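PDB 1HTJ: Kiaa0380 from Homo sapiens, which is a Rho guanine nucleotide exchange factor whose RGS-like domain probably links heterotrimeric G protein signalling to Rho GTPases. Local coordinates for residues Met129-Ile132 with Gln133-His137; Gly45-Leu48 with Arg49-Ser53. The protein carries 3 engineered substitutions. All coordinates share one frame; numbering follows the deposited sequence.

Contact 1 of 2, residues Met129-Ile132 with Gln133-His137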
# COMPACT_ATOMS: atom_id res chain seq x y z
N MSE A 129 -10.12 -5.67 1.77
CA MSE A 129 -10.91 -4.55 1.29
C MSE A 129 -11.78 -3.83 2.30
O MSE A 129 -11.77 -2.61 2.36
CB MSE A 129 -11.78 -4.99 0.11
CG MSE A 129 -11.09 -4.84 -1.22
SE MSE A 129 -10.36 -3.04 -1.42
CE MSE A 129 -11.89 -2.04 -0.81
N PRO A 130 -12.54 -4.58 3.09
CA PRO A 130 -13.40 -3.97 4.10
C PRO A 130 -12.68 -2.96 5.00
O PRO A 130 -13.19 -1.86 5.25
CB PRO A 130 -13.93 -5.18 4.88
CG PRO A 130 -13.99 -6.23 3.83
CD PRO A 130 -12.68 -6.05 3.10
N GLU A 131 -11.49 -3.33 5.50
CA GLU A 131 -10.74 -2.43 6.38
C GLU A 131 -10.15 -1.28 5.60
O GLU A 131 -10.06 -0.15 6.09
CB GLU A 131 -9.65 -3.18 7.14
CG GLU A 131 -8.85 -2.28 8.11
CD GLU A 131 -8.10 -3.07 9.20
OE1 GLU A 131 -7.83 -4.28 9.00
OE2 GLU A 131 -7.76 -2.48 10.25
N ILE A 132 -9.74 -1.55 4.37
CA ILE A 132 -9.19 -0.49 3.55
C ILE A 132 -10.30 0.55 3.32
O ILE A 132 -10.06 1.75 3.43
CB ILE A 132 -8.69 -1.05 2.21
CG1 ILE A 132 -7.52 -2.00 2.47
CG2 ILE A 132 -8.29 0.09 1.30
CD1 ILE A 132 -6.87 -2.57 1.21
N GLN A 133 -11.51 0.08 3.01
CA GLN A 133 -12.64 0.97 2.76
C GLN A 133 -12.91 1.84 3.97
O GLN A 133 -13.12 3.04 3.84
CB GLN A 133 -13.90 0.17 2.43
CG GLN A 133 -13.98 -0.30 0.99
CD GLN A 133 -13.80 0.84 0.00
OE1 GLN A 133 -14.40 1.91 0.15
NE2 GLN A 133 -12.96 0.62 -1.02
N GLU A 134 -12.91 1.22 5.14
CA GLU A 134 -13.14 1.94 6.37
C GLU A 134 -12.08 3.04 6.53
O GLU A 134 -12.40 4.18 6.87
CB GLU A 134 -13.07 0.96 7.53
CG GLU A 134 -13.65 1.48 8.81
CD GLU A 134 -13.07 0.76 10.01
OE1 GLU A 134 -13.07 -0.50 10.01
OE2 GLU A 134 -12.62 1.47 10.94
N GLN A 135 -10.81 2.70 6.28
CA GLN A 135 -9.73 3.67 6.37
C GLN A 135 -9.95 4.77 5.33
O GLN A 135 -9.67 5.94 5.58
CB GLN A 135 -8.38 2.99 6.14
CG GLN A 135 -8.02 1.93 7.20
CD GLN A 135 -6.64 1.34 7.00
OE1 GLN A 135 -6.07 1.43 5.91
NE2 GLN A 135 -6.10 0.70 8.03
N ILE A 136 -10.46 4.40 4.16
CA ILE A 136 -10.73 5.38 3.12
C ILE A 136 -11.78 6.38 3.65
O ILE A 136 -11.66 7.58 3.46
CB ILE A 136 -11.22 4.71 1.81
CG1 ILE A 136 -10.01 4.33 0.96
CG2 ILE A 136 -12.17 5.64 1.04
CD1 ILE A 136 -10.32 3.57 -0.31
N HIS A 137 -12.79 5.86 4.35
CA HIS A 137 -13.83 6.71 4.93
C HIS A 137 -13.19 7.64 5.97
O HIS A 137 -13.44 8.85 6.00
CB HIS A 137 -14.90 5.83 5.60
CG HIS A 137 -15.68 6.54 6.67
ND1 HIS A 137 -16.60 7.53 6.40
CD2 HIS A 137 -15.60 6.46 8.03
CE1 HIS A 137 -17.05 8.04 7.54
NE2 HIS A 137 -16.45 7.41 8.54

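Contact 2 of 2, residues Gly45-Leu48 with Arg49-Ser53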
# COMPACT_ATOMS: atom_id res chain seq x y z
N GLY A 45 -0.04 8.55 -2.01
CA GLY A 45 0.96 8.99 -1.05
C GLY A 45 0.32 9.76 0.08
O GLY A 45 0.59 9.49 1.25
N VAL A 46 -0.53 10.72 -0.25
CA VAL A 46 -1.21 11.51 0.77
C VAL A 46 -1.98 10.54 1.69
O VAL A 46 -1.84 10.59 2.91
CB VAL A 46 -2.22 12.51 0.13
CG1 VAL A 46 -3.11 13.12 1.19
CG2 VAL A 46 -1.46 13.59 -0.62
N PHE A 47 -2.77 9.66 1.09
CA PHE A 47 -3.55 8.69 1.84
C PHE A 47 -2.65 7.82 2.73
O PHE A 47 -2.99 7.52 3.87
CB PHE A 47 -4.35 7.81 0.86
CG PHE A 47 -5.25 6.79 1.53
CD1 PHE A 47 -6.02 7.14 2.65
CD2 PHE A 47 -5.32 5.48 1.04
CE1 PHE A 47 -6.85 6.20 3.26
CE2 PHE A 47 -6.15 4.54 1.65
CZ PHE A 47 -6.92 4.90 2.77
N LEU A 48 -1.48 7.45 2.20
CA LEU A 48 -0.55 6.61 2.94
C LEU A 48 0.03 7.34 4.16
O LEU A 48 0.26 6.75 5.20
CB LEU A 48 0.57 6.13 2.01
CG LEU A 48 0.21 4.95 1.09
CD1 LEU A 48 1.28 4.75 0.03
CD2 LEU A 48 0.10 3.70 1.93
N ARG A 49 0.25 8.64 4.02
CA ARG A 49 0.78 9.42 5.13
C ARG A 49 -0.21 9.36 6.29
O ARG A 49 0.18 9.24 7.45
CB ARG A 49 1.01 10.88 4.69
CG ARG A 49 2.21 11.00 3.76
CD ARG A 49 2.40 12.39 3.21
NE ARG A 49 2.73 13.36 4.24
CZ ARG A 49 3.16 14.60 3.98
NH1 ARG A 49 3.31 15.00 2.73
NH2 ARG A 49 3.45 15.43 4.96
N TYR A 50 -1.50 9.42 5.98
CA TYR A 50 -2.52 9.34 7.00
C TYR A 50 -2.42 7.94 7.63
O TYR A 50 -2.34 7.80 8.85
CB TYR A 50 -3.92 9.55 6.40
CG TYR A 50 -5.03 9.05 7.32
CD1 TYR A 50 -5.29 9.68 8.54
CD2 TYR A 50 -5.73 7.88 7.02
CE1 TYR A 50 -6.23 9.14 9.45
CE2 TYR A 50 -6.66 7.33 7.91
CZ TYR A 50 -6.90 7.96 9.12
OH TYR A 50 -7.78 7.37 10.02
N ILE A 51 -2.42 6.92 6.78
CA ILE A 51 -2.34 5.55 7.26
C ILE A 51 -1.13 5.35 8.18
O ILE A 51 -1.26 4.94 9.33
CB ILE A 51 -2.20 4.54 6.10
CG1 ILE A 51 -3.41 4.63 5.16
CG2 ILE A 51 -2.01 3.13 6.66
CD1 ILE A 51 -4.72 4.19 5.75
N PHE A 52 0.06 5.65 7.66
CA PHE A 52 1.29 5.48 8.43
C PHE A 52 1.27 6.22 9.77
O PHE A 52 1.82 5.72 10.75
CB PHE A 52 2.50 5.93 7.61
CG PHE A 52 2.95 4.91 6.58
CD1 PHE A 52 4.28 4.90 6.15
CD2 PHE A 52 2.06 3.99 6.04
CE1 PHE A 52 4.71 3.98 5.19
CE2 PHE A 52 2.49 3.06 5.08
CZ PHE A 52 3.81 3.06 4.66
N SER A 53 0.62 7.39 9.79
CA SER A 53 0.54 8.20 11.00
C SER A 53 -0.51 7.77 12.02
O SER A 53 -0.26 7.85 13.22
CB SER A 53 0.22 9.66 10.67
OG SER A 53 1.18 10.22 9.79

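Contact 1 of 2, residues Met129-Ile132 with Gln133-His137
Four successive i to i+4 hydrogen bonds join Met-129 through Ile-132 to Gln-133 through Ile-136, two consecutive turns of the α-helix 118-144. The first, from Gln-133 N to Met-129 O, is 2.8 Å long and meets the carbonyl nearly end-on. The last, from Ile-136 N to Ile-132 O, is also 2.8 Å and lies in the carbonyl plane. Pro-130 has no N-H to give, and the helix is kinked where the N atoms of Pro-130 and Glu-131 lack a bond to the turn before. The carbonyl of Pro-130 still accepts from Glu-134 N.

On the buried side, Ile-132 CG2 and Ile-136 CD1 make an apolar contact at 4.3 Å. The side chain of Gln-135 runs back over the preceding turn. Its CG sits 3.1 Å from Glu-131 O, and its NE2 comes to 4.1 Å from Glu-131 CG. The Glu-131 carboxylate and the Gln-135 amide are turned 63° against each other, and CG of the glutamate makes the touch. With CG beside the backbone N (chi1 -63°) and the chain extended beyond it, the Gln-135 amide reaches off the helix, and NE2 donates to the backbone carbonyl of Asp-56. That bond satisfies a polar group on a buried residue.

Ile-132 packs on Pro-59 and Tyr-63 of helix 58-69 and on Leu-34 of helix 34-39. Met-129, present as selenomethionine, also touches Leu-34. Gln-135 and Ile-136 face helix 41-54.

Contact 2 of 2, residues Gly45-Leu48 with Arg49-Ser53
Phe-47 and Ile-51 meet one turn apart on helix 41-54, an α-helix of the all-helical RGS-like domain. Ile-51 CG1 stands 4.2 Å above the plane of the Phe-47 ring, over its centre. Its CD1 makes an off-centre CH-pi contact with the same ring, 30° from the normal, and lies 3.8 Å from CZ. CB of Phe-47 points away, but with CG anti to the backbone N (chi1 -178°) the ring comes back beneath this branch. An alanine in place of Ile-51 is likely to uncover this part of the ring and open a gap beside Gln-135 of helix 118-144.

Round the helix, Leu-48 and Phe-52 lie side by side and point the same way, with CD2 of the leucine 4.0 Å from CE2 of the ring. Together they form a ridge against Leu-196 of helix 186-202. Tyr-50 fits beside Phe-47 and meets the ring of Tyr-139. Arg-49 lays its CG 3.3 Å from Gly-45 O, then bends at chi3, and its NH1 is hydrogen-bonded to Gln-173 OE1 of helix 163-182. Arg-49 O accepts two hydrogen bonds from opposite faces of its plane, one from Ser-53 N and one from Ser-53 OG at 2.7 Å.

In the fold
Both contacts are single helical stretches, held within themselves by i to i+4 backbone bonds. They lie on different helices, and the centres of the two contacts are about 13 Å apart. Contact 2 is the core one: nearly all its touching residues are buried, and its side-chain chemistry is mostly aromatic and aliphatic. Contact 1 is only partly buried. Its inner side is apolar apart from Gln-135, and its outer side carries Pro-130 and Glu-134. The two helices meet directly. Ile-136 CG1 packs 3.6 Å from Phe-47 CZ, while Gln-135 lies against Ile-51. Contact 2 also faces helices 163-182 and 186-202, whereas contact 1 turns to helices 34-39 and 58-69.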